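Local coordinates for protein lovastatin nonaketide synthase mokA (Monascus pilosus, PDB 6AD3) that builds the lovastatin nonaketide from malonyl-CoA in iterative steps as a multidomain polyketide synthase, of which this chain is the condensation domain, at residues E127-G132 / A364-F369; A163-A168 / M454-A459. The protein carries 1 engineered substitution. All blocks are in the same frame, centred on the assembly; numbering follows the deposited sequence.

Contact 1. Residues E127-G132 / A364-F369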
# COMPACT_ATOMS: atom_id res chain seq x y z
N GLU A 127 -10.92 18.75 0.72
CA GLU A 127 -11.68 18.65 -0.50
C GLU A 127 -11.84 17.21 -0.96
O GLU A 127 -12.90 16.83 -1.44
CB GLU A 127 -11.02 19.48 -1.59
CG GLU A 127 -11.30 20.95 -1.49
CD GLU A 127 -10.57 21.77 -2.52
OE1 GLU A 127 -10.05 21.23 -3.49
OE2 GLU A 127 -10.70 22.99 -2.46
N ILE A 128 -10.79 16.41 -0.84
CA ILE A 128 -10.79 15.04 -1.37
C ILE A 128 -11.81 14.17 -0.63
O ILE A 128 -12.28 13.19 -1.16
CB ILE A 128 -9.36 14.43 -1.34
CG1 ILE A 128 -9.30 13.09 -2.09
CG2 ILE A 128 -8.88 14.21 0.08
CD1 ILE A 128 -9.69 13.19 -3.55
N PHE A 129 -12.26 14.63 0.55
CA PHE A 129 -13.29 13.91 1.29
C PHE A 129 -14.68 14.45 0.98
O PHE A 129 -15.69 13.96 1.55
CB PHE A 129 -13.03 13.97 2.81
CG PHE A 129 -11.75 13.29 3.23
CD1 PHE A 129 -11.16 12.30 2.44
CD2 PHE A 129 -11.12 13.66 4.41
CE1 PHE A 129 -9.98 11.69 2.83
CE2 PHE A 129 -9.96 13.03 4.82
CZ PHE A 129 -9.38 12.07 4.03
N ARG A 130 -14.75 15.48 0.13
CA ARG A 130 -16.02 15.96 -0.43
C ARG A 130 -15.95 15.98 -1.94
O ARG A 130 -16.43 16.92 -2.64
CB ARG A 130 -16.44 17.30 0.15
CG ARG A 130 -15.38 18.24 0.50
CD ARG A 130 -15.96 19.39 1.33
NE ARG A 130 -14.89 20.27 1.74
CZ ARG A 130 -14.35 21.22 1.01
NH1 ARG A 130 -13.38 21.94 1.52
NH2 ARG A 130 -14.85 21.55 -0.16
N THR A 131 -15.34 14.93 -2.46
CA THR A 131 -15.16 14.78 -3.88
C THR A 131 -15.96 13.60 -4.44
O THR A 131 -15.92 12.48 -3.92
CB THR A 131 -13.65 14.66 -4.23
OG1 THR A 131 -13.02 15.94 -3.97
CG2 THR A 131 -13.44 14.31 -5.69
N GLY A 132 -16.67 13.86 -5.52
CA GLY A 132 -17.21 12.79 -6.33
C GLY A 132 -16.46 12.59 -7.62
O GLY A 132 -15.61 13.39 -8.00
N ALA A 364 1.18 16.52 4.81
CA ALA A 364 -0.02 16.90 5.58
C ALA A 364 -1.33 16.66 4.83
O ALA A 364 -2.39 16.55 5.43
CB ALA A 364 0.08 18.36 6.00
N GLY A 365 -1.23 16.48 3.53
CA GLY A 365 -2.41 16.39 2.68
C GLY A 365 -3.14 15.05 2.84
O GLY A 365 -2.56 14.04 3.26
N MET A 366 -4.40 15.04 2.44
CA MET A 366 -5.17 13.83 2.33
C MET A 366 -5.31 13.44 0.87
O MET A 366 -5.36 14.30 -0.01
CB MET A 366 -6.58 14.04 2.93
CG MET A 366 -6.61 14.51 4.37
SD MET A 366 -5.94 13.26 5.50
CE MET A 366 -6.36 14.02 7.07
N GLY A 367 -5.38 12.14 0.63
CA GLY A 367 -5.72 11.59 -0.66
C GLY A 367 -4.78 10.45 -1.03
O GLY A 367 -4.11 9.86 -0.16
N PHE A 368 -4.81 10.08 -2.30
CA PHE A 368 -4.13 8.90 -2.81
C PHE A 368 -2.83 9.30 -3.49
O PHE A 368 -2.84 9.73 -4.64
CB PHE A 368 -5.04 8.13 -3.77
CG PHE A 368 -4.37 7.00 -4.49
CD1 PHE A 368 -3.42 6.22 -3.86
CD2 PHE A 368 -4.74 6.69 -5.80
CE1 PHE A 368 -2.88 5.11 -4.49
CE2 PHE A 368 -4.18 5.58 -6.44
CZ PHE A 368 -3.23 4.82 -5.79
N PHE A 369 -1.74 9.29 -2.73
CA PHE A 369 -0.41 9.75 -3.21
C PHE A 369 0.53 8.60 -3.46
O PHE A 369 1.48 8.75 -4.20
CB PHE A 369 0.24 10.68 -2.21
CG PHE A 369 -0.42 12.02 -2.10
CD1 PHE A 369 -0.11 13.03 -2.99
CD2 PHE A 369 -1.41 12.25 -1.15
CE1 PHE A 369 -0.70 14.28 -2.87
CE2 PHE A 369 -2.00 13.50 -1.03
CZ PHE A 369 -1.63 14.52 -1.86

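Contact 2. Residues A163-A168 / M454-A459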
# COMPACT_ATOMS: atom_id res chain seq x y z
N ALA A 163 -22.85 -5.60 20.29
CA ALA A 163 -23.07 -6.44 21.45
C ALA A 163 -21.76 -6.75 22.15
O ALA A 163 -21.72 -6.85 23.38
CB ALA A 163 -23.78 -7.72 21.04
N ASP A 164 -20.68 -6.85 21.37
CA ASP A 164 -19.44 -7.43 21.84
C ASP A 164 -18.42 -7.37 20.71
O ASP A 164 -18.74 -6.92 19.61
CB ASP A 164 -19.62 -8.91 22.29
CG ASP A 164 -20.25 -9.80 21.21
OD1 ASP A 164 -20.27 -9.46 20.00
OD2 ASP A 164 -20.77 -10.86 21.59
N ARG A 165 -17.22 -7.84 20.97
CA ARG A 165 -16.18 -7.76 19.95
C ARG A 165 -16.60 -8.45 18.65
O ARG A 165 -16.26 -7.98 17.56
CB ARG A 165 -14.88 -8.34 20.45
CG ARG A 165 -13.80 -8.39 19.38
CD ARG A 165 -12.41 -8.38 19.96
NE ARG A 165 -11.41 -8.77 18.96
CZ ARG A 165 -10.16 -8.35 18.99
NH1 ARG A 165 -9.78 -7.49 19.91
NH2 ARG A 165 -9.30 -8.80 18.10
N ALA A 166 -17.20 -9.64 18.77
CA ALA A 166 -17.63 -10.39 17.59
C ALA A 166 -18.60 -9.57 16.73
O ALA A 166 -18.51 -9.59 15.49
CB ALA A 166 -18.30 -11.72 18.00
N GLY A 167 -19.48 -8.80 17.37
CA GLY A 167 -20.31 -7.83 16.65
C GLY A 167 -19.51 -6.76 15.89
O GLY A 167 -19.87 -6.38 14.78
N ALA A 168 -18.51 -6.20 16.56
CA ALA A 168 -17.61 -5.23 15.94
C ALA A 168 -16.90 -5.83 14.71
O ALA A 168 -16.88 -5.21 13.64
CB ALA A 168 -16.61 -4.71 16.93
N MET A 454 -4.77 2.26 21.67
CA MET A 454 -4.82 1.23 20.66
C MET A 454 -4.14 -0.02 21.08
O MET A 454 -3.10 0.00 21.71
CB MET A 454 -4.19 1.70 19.37
CG MET A 454 -4.55 3.07 19.04
SD MET A 454 -3.42 3.63 17.79
CE MET A 454 -4.38 4.97 17.11
N THR A 455 -4.71 -1.14 20.70
CA THR A 455 -4.16 -2.41 21.08
C THR A 455 -3.77 -3.27 19.87
O THR A 455 -3.00 -4.21 20.00
CB THR A 455 -5.15 -3.18 21.96
OG1 THR A 455 -6.36 -3.39 21.23
CG2 THR A 455 -5.47 -2.41 23.24
N GLU A 456 -4.43 -3.08 18.73
CA GLU A 456 -4.40 -4.08 17.65
C GLU A 456 -4.99 -3.47 16.39
O GLU A 456 -5.98 -2.74 16.47
CB GLU A 456 -5.25 -5.27 18.01
CG GLU A 456 -5.13 -6.40 17.03
CD GLU A 456 -6.11 -7.52 17.29
OE1 GLU A 456 -6.64 -7.59 18.41
OE2 GLU A 456 -6.24 -8.41 16.42
N VAL A 457 -4.36 -3.72 15.24
CA VAL A 457 -4.93 -3.26 13.95
C VAL A 457 -5.35 -4.46 13.10
O VAL A 457 -4.78 -5.56 13.21
CB VAL A 457 -3.92 -2.39 13.17
CG1 VAL A 457 -2.69 -3.20 12.81
CG2 VAL A 457 -4.57 -1.80 11.91
N ILE A 458 -6.46 -4.32 12.39
CA ILE A 458 -6.90 -5.28 11.37
C ILE A 458 -6.86 -4.46 10.09
O ILE A 458 -7.47 -3.40 10.02
CB ILE A 458 -8.39 -5.69 11.46
CG1 ILE A 458 -8.98 -5.48 12.82
CG2 ILE A 458 -8.65 -7.07 10.88
CD1 ILE A 458 -10.43 -5.91 12.86
N ALA A 459 -6.15 -4.95 9.08
CA ALA A 459 -6.00 -4.23 7.83
C ALA A 459 -6.39 -5.09 6.66
O ALA A 459 -5.90 -6.21 6.51
CB ALA A 459 -4.55 -3.77 7.66
O HOH W 1 -6.93 -6.08 20.87

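Contact 1. Residues E127-G132 / A364-F369
The carbonyl oxygen of Glu-127, at the start of the 3-10 turn that presents Ile-128 and Phe-129 to Met-366, is gripped by two donors. Arg-130 N bonds to Glu-127 O at 2.8 Å, and Thr-131 OG1 bonds to Glu-127 O at 2.7 Å from the opposite face of the carbonyl plane, 49° out of it. Held in this way, the turn offers two neighbouring apolar side chains to the loop that follows helix 360-364. The CB of Met-366 is the common meeting point. It lies 3.7 Å from Ile-128 CG2 and 3.6 Å from Phe-129 CZ, so the methionine sits between the CG2 methyl and the CZ end of the ring. Its CG sits beside the backbone N (chi1 -56°), and a second bend at chi2 (-65°) carries the chain across the phenylalanine, at about a right angle to it. Met-366 CG lies 3.7 Å from Phe-129 CE2, while SD makes an oblique Met-aromatic contact, 5.0 Å from the Phe-129 ring centroid. The same Ile-128 CG2 also rests against the peptide, 3.5 Å from Met-366 O. Gly-367 comes next, its CA 4.1 Å from Ile-128 CG1. Met-366 reaches on to Thr-215 and Glu-222 of helix 213-227, and Phe-369 N bonds to Asp-212, which by sequence appears to be the aspartate of the HHxxxDG-like motif of condensation domains. Through these contacts the 364-369 loop, whose Gly-Phe-Phe resembles the Gly-x-Phe element of this family, meets the N-terminal lobe beside that motif. No hydrogen bond crosses between the segments: apolar packing, with a modest sulfur-aromatic contribution at most, joins the buried sides, while hydrogen bonding within the turn sets the shape of one of them.

Contact 2. Residues A163-A168 / M454-A459
Arg-165, in the first turn of helix 165-176, and Glu-456, on strand 453-460, are the residues whose backbones approach most closely, yet their CA atoms stay 12.6 Å apart. A salt bridge between long side chains spans the gap. The strand fits the latch of the condensation-domain fold: it leaves the sheet of the C-terminal lobe to line up at the edge of the five-stranded N-terminal sheet, where it pairs with strand 100-107. Both side chains are extended, with CG of Arg-165 turned anti to the backbone N (chi1 175°), and they cross at about a right angle. NH2 of Arg-165 meets Glu-456 OE1 at 2.9 Å, nearly straight at 168°; the oxygen lies in the guanidinium plane, whereas the nitrogen approaches from above the carboxylate plane. A weak second bond runs from Arg-165 NH1 to the same Glu-456 OE1. A salt bridge from Arg-165 NE to Glu-169 and a cation-pi contact with Phe-105 further fix the guanidinium's position at the protein's surface. Asp-164 N-caps the helix, its OD1 accepting from Gly-167 N at 2.8 Å. One water completes the bridge, donating to Glu-456 OE1, bonding to Thr-455 OG1 and weakly accepting from Arg-165 NH1.

Overall arrangement
From the N terminus, the chain passes 127-132 at the head of strand 131-135, then 163-168 at the start of helix 165-176, and runs through most of the N-terminal lobe before entering the C-terminal one. Contact 1 closes its loop first, when 364-369 returns to the earlier lobe just ahead of strand 371-377. Contact 2 closes later, when strand 453-460 crosses back to the five-stranded sheet. Because the segments alternate, the two loops cross rather than nest. As a worked example of two-lobe assembly, contact 1 joins a C-terminal loop to the N-terminal lobe, buried and apolar, and contact 2 fastens the returning strand to a helix at that lobe's surface by charge, with centres about 26 Å apart.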